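PDB 5DZQ: toxin-like protein from Paenibacillus larvae subsp. larvae BRL-230010, which is a C3-like mono-ADP-ribosyltransferase toxin that probably transfers ADP-ribose from NAD+ to a host Rho GTPase, as its relatives do. Local coordinates for residues E127-I132 with I191-I196; T156-P161 with I207-Q212; G113-R118 with G201-K206. All coordinates share one frame; numbering follows the deposited sequence.

Interaction 1 of 3, residues E127-I132 with I191-I196; sequences EYQGKI and IDKMYI
Gln129 lays its side chain along the edge of strand 187-198 and sets OE1 against Met194 N. The bond is weak: Met194 N to Gln129 OE1 is 3.0 Å, bent to 129° at the hydrogen. The chain gets there extended, with CG anti to the backbone N (chi1 -169°), and its CG passes the carbonyl of Asp192. The firmer grip is on Ile191, whose backbone is held at both ends by the turn. Gly130 N donates to Ile191 O at 2.8 Å, and Ile191 N donates to Lys131 O at 3.0 Å, nearly straight. Residues Tyr128 to Lys131 form a type II beta turn, with Gly130 at positive phi. Ile191 CD1 touches Tyr128 CD2 at 3.5 Å, meeting the ring obliquely. Met194 SD makes a Met-aromatic contact, 5.2 Å from the centroid of the Tyr128 ring and oblique to it. SD also packs on Tyr128 CB at 3.6 Å. The turn carries the chain from helix 118-128 into edge strand 132-135, which pairs antiparallel with strand 187-198 of the mixed sheet. Asp192 and Lys193 form a classic beta bulge opposite Glu208 of strand 203-211. Met194 also packs on Leu124 and Arg125 of the helix, and Ile191 on Ile207.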
ATOM      1  N   GLU B 127      -4.965  26.957  -1.696  1.00 67.65           N
ATOM      2  CA  GLU B 127      -5.167  26.362  -0.391  1.00 70.21           C
ATOM      3  C   GLU B 127      -3.872  25.754   0.143  1.00 68.03           C
ATOM      4  O   GLU B 127      -3.646  25.737   1.347  1.00 64.51           O
ATOM      5  CB  GLU B 127      -6.272  25.305  -0.469  1.00 80.18           C
ATOM      6  CG  GLU B 127      -6.761  24.785   0.872  1.00 90.19           C
ATOM      7  CD  GLU B 127      -8.204  24.305   0.815  1.00 96.87           C
ATOM      8  OE1 GLU B 127      -9.040  24.999   0.193  1.00 96.55           O
ATOM      9  OE2 GLU B 127      -8.501  23.234   1.391  1.00 96.80           O
ATOM     10  N   TYR B 128      -3.010  25.282  -0.755  1.00 65.89           N
ATOM     11  CA  TYR B 128      -1.847  24.479  -0.362  1.00 62.79           C
ATOM     12  C   TYR B 128      -0.489  25.187  -0.451  1.00 61.14           C
ATOM     13  O   TYR B 128       0.327  25.089   0.468  1.00 58.37           O
ATOM     14  CB  TYR B 128      -1.788  23.211  -1.221  1.00 62.88           C
ATOM     15  CG  TYR B 128      -2.379  21.978  -0.572  1.00 66.34           C
ATOM     16  CD1 TYR B 128      -3.542  22.052   0.185  1.00 67.39           C
ATOM     17  CD2 TYR B 128      -1.781  20.734  -0.739  1.00 67.14           C
ATOM     18  CE1 TYR B 128      -4.082  20.917   0.772  1.00 67.87           C
ATOM     19  CE2 TYR B 128      -2.314  19.597  -0.160  1.00 67.62           C
ATOM     20  CZ  TYR B 128      -3.464  19.693   0.595  1.00 68.61           C
ATOM     21  OH  TYR B 128      -3.991  18.556   1.169  1.00 72.09           O
ATOM     22  N   GLN B 129      -0.239  25.880  -1.557  1.00 59.52           N
ATOM     23  CA  GLN B 129       1.102  26.391  -1.837  1.00 57.15           C
ATOM     24  C   GLN B 129       1.544  27.485  -0.863  1.00 57.37           C
ATOM     25  O   GLN B 129       0.788  28.402  -0.552  1.00 56.43           O
ATOM     26  CB  GLN B 129       1.182  26.915  -3.275  1.00 61.67           C
ATOM     27  CG  GLN B 129       2.600  27.222  -3.734  1.00 60.75           C
ATOM     28  CD  GLN B 129       2.680  27.600  -5.197  1.00 62.05           C
ATOM     29  OE1 GLN B 129       2.425  26.778  -6.079  1.00 54.88           O
ATOM     30  NE2 GLN B 129       3.048  28.848  -5.465  1.00 61.15           N
ATOM     31  N   GLY B 130       2.779  27.371  -0.387  1.00 55.22           N
ATOM     32  CA  GLY B 130       3.359  28.361   0.501  1.00 55.82           C
ATOM     33  C   GLY B 130       3.132  28.036   1.963  1.00 61.00           C
ATOM     34  O   GLY B 130       3.683  28.691   2.849  1.00 62.20           O
ATOM     35  N   LYS B 131       2.326  27.012   2.216  1.00 56.08           N
ATOM     36  CA  LYS B 131       1.906  26.688   3.574  1.00 55.82           C
ATOM     37  C   LYS B 131       2.618  25.453   4.120  1.00 55.39           C
ATOM     38  O   LYS B 131       3.142  24.634   3.360  1.00 48.56           O
ATOM     39  CB  LYS B 131       0.386  26.504   3.613  1.00 58.31           C
ATOM     40  CG  LYS B 131      -0.367  27.815   3.359  1.00 72.82           C
ATOM     41  CD  LYS B 131      -1.801  27.596   2.915  1.00 82.93           C
ATOM     42  CE  LYS B 131      -2.782  27.667   4.083  1.00 88.16           C
ATOM     43  NZ  LYS B 131      -4.190  27.367   3.673  1.00 85.91           N
ATOM     44  N   ILE B 132       2.656  25.335   5.445  1.00 53.36           N
ATOM     45  CA  ILE B 132       3.315  24.199   6.079  1.00 48.98           C
ATOM     46  C   ILE B 132       2.276  23.155   6.463  1.00 49.12           C
ATOM     47  O   ILE B 132       1.280  23.470   7.120  1.00 48.39           O
ATOM     48  CB  ILE B 132       4.131  24.642   7.315  1.00 52.72           C
ATOM     49  CG1 ILE B 132       5.304  25.517   6.868  1.00 58.97           C
ATOM     50  CG2 ILE B 132       4.663  23.441   8.076  1.00 49.71           C
ATOM     51  CD1 ILE B 132       6.094  26.123   8.007  1.00 61.74           C
ATOM     52  N   ILE B 191       5.125  23.451   1.498  1.00 37.33           N
ATOM     53  CA  ILE B 191       4.887  23.246   0.084  1.00 38.80           C
ATOM     54  C   ILE B 191       5.428  24.458  -0.661  1.00 44.45           C
ATOM     55  O   ILE B 191       4.890  25.562  -0.550  1.00 48.98           O
ATOM     56  CB  ILE B 191       3.398  23.018  -0.200  1.00 41.83           C
ATOM     57  CG1 ILE B 191       2.980  21.679   0.416  1.00 44.33           C
ATOM     58  CG2 ILE B 191       3.116  23.047  -1.695  1.00 40.41           C
ATOM     59  CD1 ILE B 191       1.529  21.335   0.236  1.00 50.11           C
ATOM     60  N   ASP B 192       6.531  24.252  -1.379  1.00 39.39           N
ATOM     61  CA  ASP B 192       7.237  25.347  -2.041  1.00 45.41           C
ATOM     62  C   ASP B 192       6.572  25.703  -3.362  1.00 43.90           C
ATOM     63  O   ASP B 192       6.455  26.871  -3.718  1.00 44.84           O
ATOM     64  CB  ASP B 192       8.707  24.979  -2.290  1.00 48.56           C
ATOM     65  CG  ASP B 192       9.509  24.797  -1.002  1.00 49.60           C
ATOM     66  OD1 ASP B 192       9.468  25.684  -0.122  1.00 46.22           O
ATOM     67  OD2 ASP B 192      10.203  23.765  -0.879  1.00 44.83           O
ATOM     68  N   LYS B 193       6.137  24.684  -4.091  1.00 39.21           N
ATOM     69  CA  LYS B 193       5.571  24.892  -5.417  1.00 45.07           C
ATOM     70  C   LYS B 193       4.604  23.773  -5.742  1.00 38.82           C
ATOM     71  O   LYS B 193       4.757  22.650  -5.270  1.00 42.24           O
ATOM     72  CB  LYS B 193       6.684  24.962  -6.463  1.00 47.49           C
ATOM     73  CG  LYS B 193       6.313  25.670  -7.753  1.00 59.02           C
ATOM     74  CD  LYS B 193       7.531  25.786  -8.655  1.00 64.45           C
ATOM     75  CE  LYS B 193       7.277  26.692  -9.852  1.00 72.64           C
ATOM     76  NZ  LYS B 193       8.508  26.852 -10.691  1.00 76.20           N
ATOM     77  N   MET B 194       3.604  24.077  -6.551  1.00 39.48           N
ATOM     78  CA  MET B 194       2.606  23.084  -6.917  1.00 43.56           C
ATOM     79  C   MET B 194       2.161  23.314  -8.355  1.00 41.72           C
ATOM     80  O   MET B 194       1.785  24.431  -8.710  1.00 41.12           O
ATOM     81  CB  MET B 194       1.422  23.166  -5.948  1.00 46.48           C
ATOM     82  CG  MET B 194       0.562  21.947  -5.882  1.00 48.38           C
ATOM     83  SD  MET B 194      -0.515  22.021  -4.424  1.00 54.18           S
ATOM     84  CE  MET B 194      -1.618  20.666  -4.791  1.00 52.59           C
ATOM     85  N   TYR B 195       2.221  22.283  -9.194  1.00 34.62           N
ATOM     86  CA  TYR B 195       1.833  22.458 -10.593  1.00 32.18           C
ATOM     87  C   TYR B 195       1.456  21.161 -11.269  1.00 34.16           C
ATOM     88  O   TYR B 195       1.666  20.071 -10.734  1.00 36.16           O
ATOM     89  CB  TYR B 195       2.956  23.139 -11.404  1.00 37.29           C
ATOM     90  CG  TYR B 195       4.315  22.457 -11.320  1.00 29.87           C
ATOM     91  CD1 TYR B 195       5.189  22.748 -10.276  1.00 37.79           C
ATOM     92  CD2 TYR B 195       4.729  21.551 -12.285  1.00 31.30           C
ATOM     93  CE1 TYR B 195       6.430  22.149 -10.194  1.00 39.54           C
ATOM     94  CE2 TYR B 195       5.977  20.938 -12.211  1.00 37.93           C
ATOM     95  CZ  TYR B 195       6.820  21.248 -11.162  1.00 41.92           C
ATOM     96  OH  TYR B 195       8.052  20.649 -11.062  1.00 35.76           O
ATOM     97  N   ILE B 196       0.890  21.300 -12.460  1.00 34.13           N
ATOM     98  CA  ILE B 196       0.469  20.168 -13.262  1.00 32.87           C
ATOM     99  C   ILE B 196       1.523  19.808 -14.295  1.00 32.27           C
ATOM    100  O   ILE B 196       1.912  20.639 -15.107  1.00 34.79           O
ATOM    101  CB  ILE B 196      -0.847  20.473 -13.997  1.00 38.09           C
ATOM    102  CG1 ILE B 196      -1.952  20.831 -12.997  1.00 41.27           C
ATOM    103  CG2 ILE B 196      -1.247  19.299 -14.892  1.00 37.42           C
ATOM    104  CD1 ILE B 196      -3.134  21.529 -13.643  1.00 42.26           C
TER

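Interaction 2 of 3, residues T156-P161 with I207-Q212; sequences TTLKVP and IEATVQ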
ATOM      1  N   THR B 156       5.025  13.849  -5.066  1.00 31.31           N
ATOM      2  CA  THR B 156       5.629  14.818  -4.157  1.00 32.62           C
ATOM      3  C   THR B 156       7.130  14.599  -4.098  1.00 32.75           C
ATOM      4  O   THR B 156       7.569  13.491  -3.848  1.00 31.35           O
ATOM      5  CB  THR B 156       5.046  14.691  -2.728  1.00 31.67           C
ATOM      6  OG1 THR B 156       3.621  14.829  -2.781  1.00 30.66           O
ATOM      7  CG2 THR B 156       5.626  15.761  -1.817  1.00 31.49           C
ATOM      8  N   THR B 157       7.925  15.635  -4.347  1.00 30.45           N
ATOM      9  CA  THR B 157       9.352  15.532  -4.046  1.00 31.25           C
ATOM     10  C   THR B 157       9.635  16.362  -2.802  1.00 35.89           C
ATOM     11  O   THR B 157       9.045  17.425  -2.619  1.00 38.49           O
ATOM     12  CB  THR B 157      10.249  16.009  -5.210  1.00 36.32           C
ATOM     13  OG1 THR B 157       9.789  17.274  -5.691  1.00 37.86           O
ATOM     14  CG2 THR B 157      10.234  15.001  -6.348  1.00 43.28           C
ATOM     15  N   LEU B 158      10.518  15.862  -1.944  1.00 33.55           N
ATOM     16  CA  LEU B 158      10.830  16.522  -0.683  1.00 34.00           C
ATOM     17  C   LEU B 158      12.323  16.712  -0.531  1.00 35.83           C
ATOM     18  O   LEU B 158      13.101  15.775  -0.724  1.00 36.72           O
ATOM     19  CB  LEU B 158      10.311  15.716   0.515  1.00 35.04           C
ATOM     20  CG  LEU B 158       8.816  15.418   0.599  1.00 47.01           C
ATOM     21  CD1 LEU B 158       8.559  13.931   0.789  1.00 52.48           C
ATOM     22  CD2 LEU B 158       8.187  16.213   1.727  1.00 51.26           C
ATOM     23  N   LYS B 159      12.716  17.920  -0.159  1.00 35.14           N
ATOM     24  CA  LYS B 159      14.098  18.175   0.204  1.00 37.58           C
ATOM     25  C   LYS B 159      14.223  17.956   1.705  1.00 35.79           C
ATOM     26  O   LYS B 159      13.550  18.607   2.499  1.00 40.20           O
ATOM     27  CB  LYS B 159      14.518  19.592  -0.201  1.00 42.55           C
ATOM     28  CG  LYS B 159      15.904  20.002   0.280  1.00 45.47           C
ATOM     29  CD  LYS B 159      16.316  21.377  -0.280  1.00 50.97           C
ATOM     30  CE  LYS B 159      15.264  22.434   0.021  1.00 60.42           C
ATOM     31  NZ  LYS B 159      15.560  23.727  -0.665  1.00 68.91           N
ATOM     32  N   VAL B 160      15.046  16.992   2.091  1.00 39.96           N
ATOM     33  CA  VAL B 160      15.240  16.693   3.504  1.00 40.59           C
ATOM     34  C   VAL B 160      16.611  17.208   3.888  1.00 42.23           C
ATOM     35  O   VAL B 160      17.612  16.788   3.310  1.00 40.81           O
ATOM     36  CB  VAL B 160      15.132  15.189   3.799  1.00 36.97           C
ATOM     37  CG1 VAL B 160      15.072  14.938   5.294  1.00 40.15           C
ATOM     38  CG2 VAL B 160      13.904  14.607   3.117  1.00 36.98           C
ATOM     39  N   PRO B 161      16.665  18.128   4.866  1.00 42.34           N
ATOM     40  CA  PRO B 161      17.918  18.816   5.192  1.00 42.13           C
ATOM     41  C   PRO B 161      18.921  17.940   5.930  1.00 43.86           C
ATOM     42  O   PRO B 161      18.531  17.035   6.659  1.00 41.77           O
ATOM     43  CB  PRO B 161      17.458  19.972   6.086  1.00 48.20           C
ATOM     44  CG  PRO B 161      16.222  19.465   6.733  1.00 47.21           C
ATOM     45  CD  PRO B 161      15.544  18.586   5.705  1.00 40.12           C
ATOM     46  N   ILE B 207       3.928  18.138  -6.462  1.00 36.11           N
ATOM     47  CA  ILE B 207       4.127  18.912  -5.243  1.00 34.23           C
ATOM     48  C   ILE B 207       5.607  18.943  -4.901  1.00 36.05           C
ATOM     49  O   ILE B 207       6.236  17.901  -4.780  1.00 36.86           O
ATOM     50  CB  ILE B 207       3.330  18.328  -4.045  1.00 29.99           C
ATOM     51  CG1 ILE B 207       1.833  18.325  -4.366  1.00 31.71           C
ATOM     52  CG2 ILE B 207       3.626  19.143  -2.767  1.00 31.97           C
ATOM     53  CD1 ILE B 207       0.983  17.512  -3.398  1.00 36.79           C
ATOM     54  N   GLU B 208       6.167  20.136  -4.756  1.00 34.05           N
ATOM     55  CA  GLU B 208       7.556  20.267  -4.340  1.00 36.00           C
ATOM     56  C   GLU B 208       7.604  20.874  -2.937  1.00 38.70           C
ATOM     57  O   GLU B 208       7.043  21.947  -2.697  1.00 43.09           O
ATOM     58  CB  GLU B 208       8.340  21.111  -5.354  1.00 36.31           C
ATOM     59  CG  GLU B 208       8.252  20.510  -6.757  1.00 40.48           C
ATOM     60  CD  GLU B 208       9.129  21.222  -7.770  1.00 47.84           C
ATOM     61  OE1 GLU B 208       9.520  22.377  -7.511  1.00 46.02           O
ATOM     62  OE2 GLU B 208       9.420  20.615  -8.823  1.00 49.86           O
ATOM     63  N   ALA B 209       8.259  20.179  -2.006  1.00 35.32           N
ATOM     64  CA  ALA B 209       8.205  20.573  -0.601  1.00 34.95           C
ATOM     65  C   ALA B 209       9.556  20.460   0.095  1.00 37.84           C
ATOM     66  O   ALA B 209      10.445  19.729  -0.351  1.00 36.72           O
ATOM     67  CB  ALA B 209       7.169  19.736   0.141  1.00 37.20           C
ATOM     68  N   THR B 210       9.699  21.193   1.192  1.00 36.74           N
ATOM     69  CA  THR B 210      10.914  21.148   1.999  1.00 40.74           C
ATOM     70  C   THR B 210      10.589  20.761   3.438  1.00 38.57           C
ATOM     71  O   THR B 210       9.757  21.389   4.073  1.00 40.09           O
ATOM     72  CB  THR B 210      11.641  22.499   1.992  1.00 45.87           C
ATOM     73  OG1 THR B 210      11.988  22.840   0.644  1.00 42.67           O
ATOM     74  CG2 THR B 210      12.909  22.421   2.826  1.00 45.86           C
ATOM     75  N   VAL B 211      11.238  19.711   3.935  1.00 36.47           N
ATOM     76  CA  VAL B 211      11.030  19.253   5.300  1.00 33.22           C
ATOM     77  C   VAL B 211      11.575  20.293   6.276  1.00 37.97           C
ATOM     78  O   VAL B 211      12.655  20.842   6.066  1.00 38.92           O
ATOM     79  CB  VAL B 211      11.706  17.883   5.550  1.00 33.66           C
ATOM     80  CG1 VAL B 211      11.706  17.529   7.031  1.00 39.21           C
ATOM     81  CG2 VAL B 211      11.002  16.777   4.737  1.00 32.02           C
ATOM     82  N   GLN B 212      10.808  20.584   7.319  1.00 40.49           N
ATOM     83  CA  GLN B 212      11.275  21.467   8.384  1.00 46.79           C
ATOM     84  C   GLN B 212      11.895  20.631   9.507  1.00 49.41           C
ATOM     85  O   GLN B 212      13.011  20.910   9.957  1.00 62.18           O
ATOM     86  CB  GLN B 212      10.127  22.317   8.928  1.00 45.97           C
ATOM     87  CG  GLN B 212       9.182  22.861   7.877  1.00 47.81           C
ATOM     88  CD  GLN B 212       9.806  23.953   7.026  1.00 56.63           C
ATOM     89  OE1 GLN B 212       9.909  25.101   7.450  1.00 54.11           O
ATOM     90  NE2 GLN B 212      10.214  23.600   5.815  1.00 55.88           N
TER
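Thr157 and Lys159 use both their N-H and their C=O toward the 207-211 part of strand 203-211, and these four bonds make a regular parallel ladder. Thr157 N donates to Ile207 O and Ala209 N to Thr157 O, each at 2.9 Å. Lys159 N then donates to Ala209 O, and Val211 N to Lys159 O. Two of the acceptors also receive a CA-H...O contact: Thr156 CA lies 3.2 Å from Ile207 O, and Leu158 CA lies the same distance from Ala209 O. Several polar side chains find partners outside the pair. Glu208 OE2 is held by Tyr195 OH and by a salt bridge to Lys206. Thr157 OG1 bonds a glycerol, probably from the crystallisation liquor, and weakly Lys206 NZ. Thr210 OG1 bonds Asp192, while Lys159 CE only passes it at 3.4 Å, brought alongside by a bend in the lysine chain (chi3 54°). Gln212 NE2 turns back to Thr210 O at 2.9 Å, from above the carbonyl plane. The face carrying Thr156, Leu158, Ile207 and Ala209 is mostly apolar; Leu158 CD2 meets Ala209 CB at 4.0 Å. This is the one parallel pair of the five-stranded mixed sheet. The backbones of Thr156, Leu158 and Val160 bond those of Arg95, Val93 and Val91 in strand 91-97. Strand 187-198 flanks strand 203-211 on its other edge, where Glu208 bonds Asp192.

Interaction 3 of 3, residues G113-R118 with G201-K206; sequences GNKVNR and GSETIK
Asn114 meets the second segment through a water. Its carbonyl O accepts from the water at 2.7 Å, and the same water accepts from Glu203 N. The two backbones are thus bridged where they do not bond directly. Lys115 comes next. Its CB and CG cross the Glu203 carboxylate at a slant, with CB 3.7 Å from OE1. The extended chain then carries its ammonium away; Lys115 NZ stays 5.5 Å from Glu203 OE2, not in contact, and may add a weak attraction. Val116 makes the first direct bond. Its N donates to Glu203 OE1 at 2.7 Å, reaching that oxygen on the anti side and 30° out of the carboxylate plane. Its CG2 also packs against Ile205 CG1 at 4.0 Å. Asn117 faces away and serves as N-cap of helix 118-128, its OD1 taking the N-H of Leu120. Arg118, in the first turn of that helix, folds back toward the strand. A bend at chi2 (-47°) brings the guanidinium round to Glu203. It grips the carboxylate end-on with two nitrogens. NH1 meets the syn lone pair of OE1 at 2.7 Å, and NH2 meets OE2 at 3.0 Å from above the carboxylate plane. The two flat groups are turned 43° from each other. NH1 also donates to Val116 O at 2.7 Å, in the carbonyl plane and on a lone pair, which ties the arginine to its own segment and helps fix its rotation. Ile196 of strand 187-198 packs on Val116 and Arg118. The Glu203 carboxylate takes three hydrogen bonds, two of them at OE1. This buried glutamate is probably kept ionised by Arg118; Lys115 may contribute a little. Its charge is met by a salt bridge and a backbone N-H, joining the beginning of strand 203-211 to the start of helix 118-128.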
ATOM      1  N   GLY B 113     -11.935  12.967 -16.111  1.00 68.33           N
ATOM      2  CA  GLY B 113     -11.379  12.007 -17.042  1.00 68.42           C
ATOM      3  C   GLY B 113      -9.899  11.869 -16.745  1.00 63.99           C
ATOM      4  O   GLY B 113      -9.517  11.591 -15.613  1.00 62.84           O
ATOM      5  N   ASN B 114      -9.064  12.089 -17.754  1.00 66.91           N
ATOM      6  CA  ASN B 114      -7.620  11.950 -17.589  1.00 62.22           C
ATOM      7  C   ASN B 114      -6.883  13.274 -17.433  1.00 54.42           C
ATOM      8  O   ASN B 114      -5.654  13.295 -17.391  1.00 53.09           O
ATOM      9  CB  ASN B 114      -7.028  11.185 -18.768  1.00 68.01           C
ATOM     10  CG  ASN B 114      -7.477   9.745 -18.803  1.00 79.06           C
ATOM     11  OD1 ASN B 114      -7.795   9.159 -17.766  1.00 82.42           O
ATOM     12  ND2 ASN B 114      -7.515   9.164 -19.997  1.00 84.40           N
ATOM     13  N   LYS B 115      -7.627  14.372 -17.343  1.00 52.06           N
ATOM     14  CA  LYS B 115      -7.016  15.690 -17.183  1.00 54.88           C
ATOM     15  C   LYS B 115      -7.347  16.314 -15.833  1.00 53.08           C
ATOM     16  O   LYS B 115      -8.409  16.055 -15.271  1.00 52.88           O
ATOM     17  CB  LYS B 115      -7.463  16.614 -18.313  1.00 58.52           C
ATOM     18  CG  LYS B 115      -6.929  16.202 -19.673  1.00 63.38           C
ATOM     19  CD  LYS B 115      -7.371  17.171 -20.751  1.00 73.05           C
ATOM     20  CE  LYS B 115      -6.694  16.873 -22.079  1.00 75.25           C
ATOM     21  NZ  LYS B 115      -7.052  17.893 -23.109  1.00 83.24           N
ATOM     22  N   VAL B 116      -6.436  17.132 -15.314  1.00 49.75           N
ATOM     23  CA  VAL B 116      -6.683  17.869 -14.078  1.00 46.10           C
ATOM     24  C   VAL B 116      -7.672  19.001 -14.314  1.00 48.84           C
ATOM     25  O   VAL B 116      -7.513  19.785 -15.249  1.00 52.27           O
ATOM     26  CB  VAL B 116      -5.391  18.468 -13.488  1.00 48.52           C
ATOM     27  CG1 VAL B 116      -5.693  19.221 -12.194  1.00 45.87           C
ATOM     28  CG2 VAL B 116      -4.369  17.389 -13.245  1.00 40.19           C
ATOM     29  N   ASN B 117      -8.692  19.064 -13.464  1.00 52.20           N
ATOM     30  CA  ASN B 117      -9.647  20.168 -13.449  1.00 60.67           C
ATOM     31  C   ASN B 117      -8.922  21.484 -13.160  1.00 54.39           C
ATOM     32  O   ASN B 117      -8.489  21.730 -12.033  1.00 58.23           O
ATOM     33  CB  ASN B 117     -10.738  19.896 -12.403  1.00 63.26           C
ATOM     34  CG  ASN B 117     -11.914  20.846 -12.514  1.00 71.08           C
ATOM     35  OD1 ASN B 117     -11.743  22.052 -12.694  1.00 70.39           O
ATOM     36  ND2 ASN B 117     -13.123  20.303 -12.401  1.00 74.87           N
ATOM     37  N   ARG B 118      -8.787  22.325 -14.179  1.00 53.40           N
ATOM     38  CA  ARG B 118      -7.966  23.526 -14.065  1.00 59.39           C
ATOM     39  C   ARG B 118      -8.494  24.521 -13.028  1.00 69.62           C
ATOM     40  O   ARG B 118      -7.726  25.049 -12.221  1.00 63.51           O
ATOM     41  CB  ARG B 118      -7.838  24.203 -15.426  1.00 63.12           C
ATOM     42  CG  ARG B 118      -6.985  23.421 -16.432  1.00 60.23           C
ATOM     43  CD  ARG B 118      -5.670  22.956 -15.811  1.00 53.30           C
ATOM     44  NE  ARG B 118      -4.701  22.486 -16.811  1.00 49.38           N
ATOM     45  CZ  ARG B 118      -4.527  21.210 -17.167  1.00 47.20           C
ATOM     46  NH1 ARG B 118      -5.261  20.244 -16.626  1.00 41.48           N
ATOM     47  NH2 ARG B 118      -3.621  20.896 -18.079  1.00 47.04           N
ATOM     48  N   GLY B 201       0.159  10.857 -22.088  1.00 33.25           N
ATOM     49  CA  GLY B 201      -1.123  10.200 -21.907  1.00 39.15           C
ATOM     50  C   GLY B 201      -1.682  10.330 -20.509  1.00 42.18           C
ATOM     51  O   GLY B 201      -2.498   9.519 -20.082  1.00 42.19           O
ATOM     52  N   SER B 202      -1.250  11.359 -19.794  1.00 33.64           N
ATOM     53  CA  SER B 202      -1.689  11.559 -18.417  1.00 32.48           C
ATOM     54  C   SER B 202      -1.297  12.944 -17.959  1.00 34.61           C
ATOM     55  O   SER B 202      -0.517  13.628 -18.623  1.00 33.57           O
ATOM     56  CB  SER B 202      -1.086  10.502 -17.484  1.00 41.31           C
ATOM     57  OG  SER B 202       0.335  10.563 -17.489  1.00 37.76           O
ATOM     58  N   GLU B 203      -1.859  13.359 -16.832  1.00 37.83           N
ATOM     59  CA  GLU B 203      -1.433  14.586 -16.172  1.00 35.87           C
ATOM     60  C   GLU B 203      -1.153  14.263 -14.714  1.00 35.67           C
ATOM     61  O   GLU B 203      -1.915  13.539 -14.069  1.00 37.41           O
ATOM     62  CB  GLU B 203      -2.496  15.685 -16.301  1.00 37.24           C
ATOM     63  CG  GLU B 203      -2.732  16.122 -17.739  1.00 40.72           C
ATOM     64  CD  GLU B 203      -3.561  17.383 -17.851  1.00 45.19           C
ATOM     65  OE1 GLU B 203      -4.272  17.723 -16.884  1.00 47.06           O
ATOM     66  OE2 GLU B 203      -3.501  18.034 -18.912  1.00 48.80           O
ATOM     67  N   THR B 204      -0.053  14.799 -14.202  1.00 32.23           N
ATOM     68  CA  THR B 204       0.401  14.515 -12.849  1.00 31.91           C
ATOM     69  C   THR B 204       0.364  15.782 -11.995  1.00 36.83           C
ATOM     70  O   THR B 204       0.824  16.843 -12.419  1.00 39.12           O
ATOM     71  CB  THR B 204       1.853  13.931 -12.855  1.00 38.18           C
ATOM     72  OG1 THR B 204       1.903  12.749 -13.669  1.00 33.78           O
ATOM     73  CG2 THR B 204       2.319  13.603 -11.437  1.00 37.94           C
ATOM     74  N   ILE B 205      -0.186  15.677 -10.793  1.00 29.91           N
ATOM     75  CA  ILE B 205      -0.146  16.801  -9.880  1.00 34.52           C
ATOM     76  C   ILE B 205       1.175  16.722  -9.153  1.00 33.94           C
ATOM     77  O   ILE B 205       1.457  15.731  -8.478  1.00 32.95           O
ATOM     78  CB  ILE B 205      -1.331  16.785  -8.895  1.00 36.52           C
ATOM     79  CG1 ILE B 205      -2.626  17.102  -9.650  1.00 40.98           C
ATOM     80  CG2 ILE B 205      -1.111  17.785  -7.777  1.00 35.38           C
ATOM     81  CD1 ILE B 205      -3.892  16.763  -8.878  1.00 40.62           C
ATOM     82  N   LYS B 206       1.999  17.752  -9.329  1.00 30.11           N
ATOM     83  CA  LYS B 206       3.352  17.773  -8.786  1.00 34.97           C
ATOM     84  C   LYS B 206       3.412  18.674  -7.563  1.00 34.49           C
ATOM     85  O   LYS B 206       2.975  19.821  -7.605  1.00 39.42           O
ATOM     86  CB  LYS B 206       4.353  18.244  -9.855  1.00 38.09           C
ATOM     87  CG  LYS B 206       5.819  18.371  -9.389  1.00 40.98           C
ATOM     88  CD  LYS B 206       6.351  17.056  -8.823  1.00 40.49           C
ATOM     89  CE  LYS B 206       7.752  16.742  -9.321  1.00 52.38           C
ATOM     90  NZ  LYS B 206       8.795  17.694  -8.871  1.00 45.06           N
TER
HETATM   91  O   HOH W   1      -4.117  11.543 -16.068  1.00 43.32           O

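How the interactions relate
From the N terminus, residues 113-118 come first and are met late, by 201-206. Interaction 3 thus closes the longest loop. Interaction 1 is nested inside that loop: 127-132, at the far end of the helix that starts at 118, pairs with 191-196. Interaction 2 crosses both, because 156-161 lies within their loops while 207-212 follows them. Strands 187-198 and 203-211 are neighbours in the five-stranded mixed sheet, so the contacts meet there. Tyr195 O bonds Lys206 N between interactions 1 and 3. Together they tie the two ends of helix 118-128 to strands 203-211 and 187-198, and strand 154-160 to 203-211.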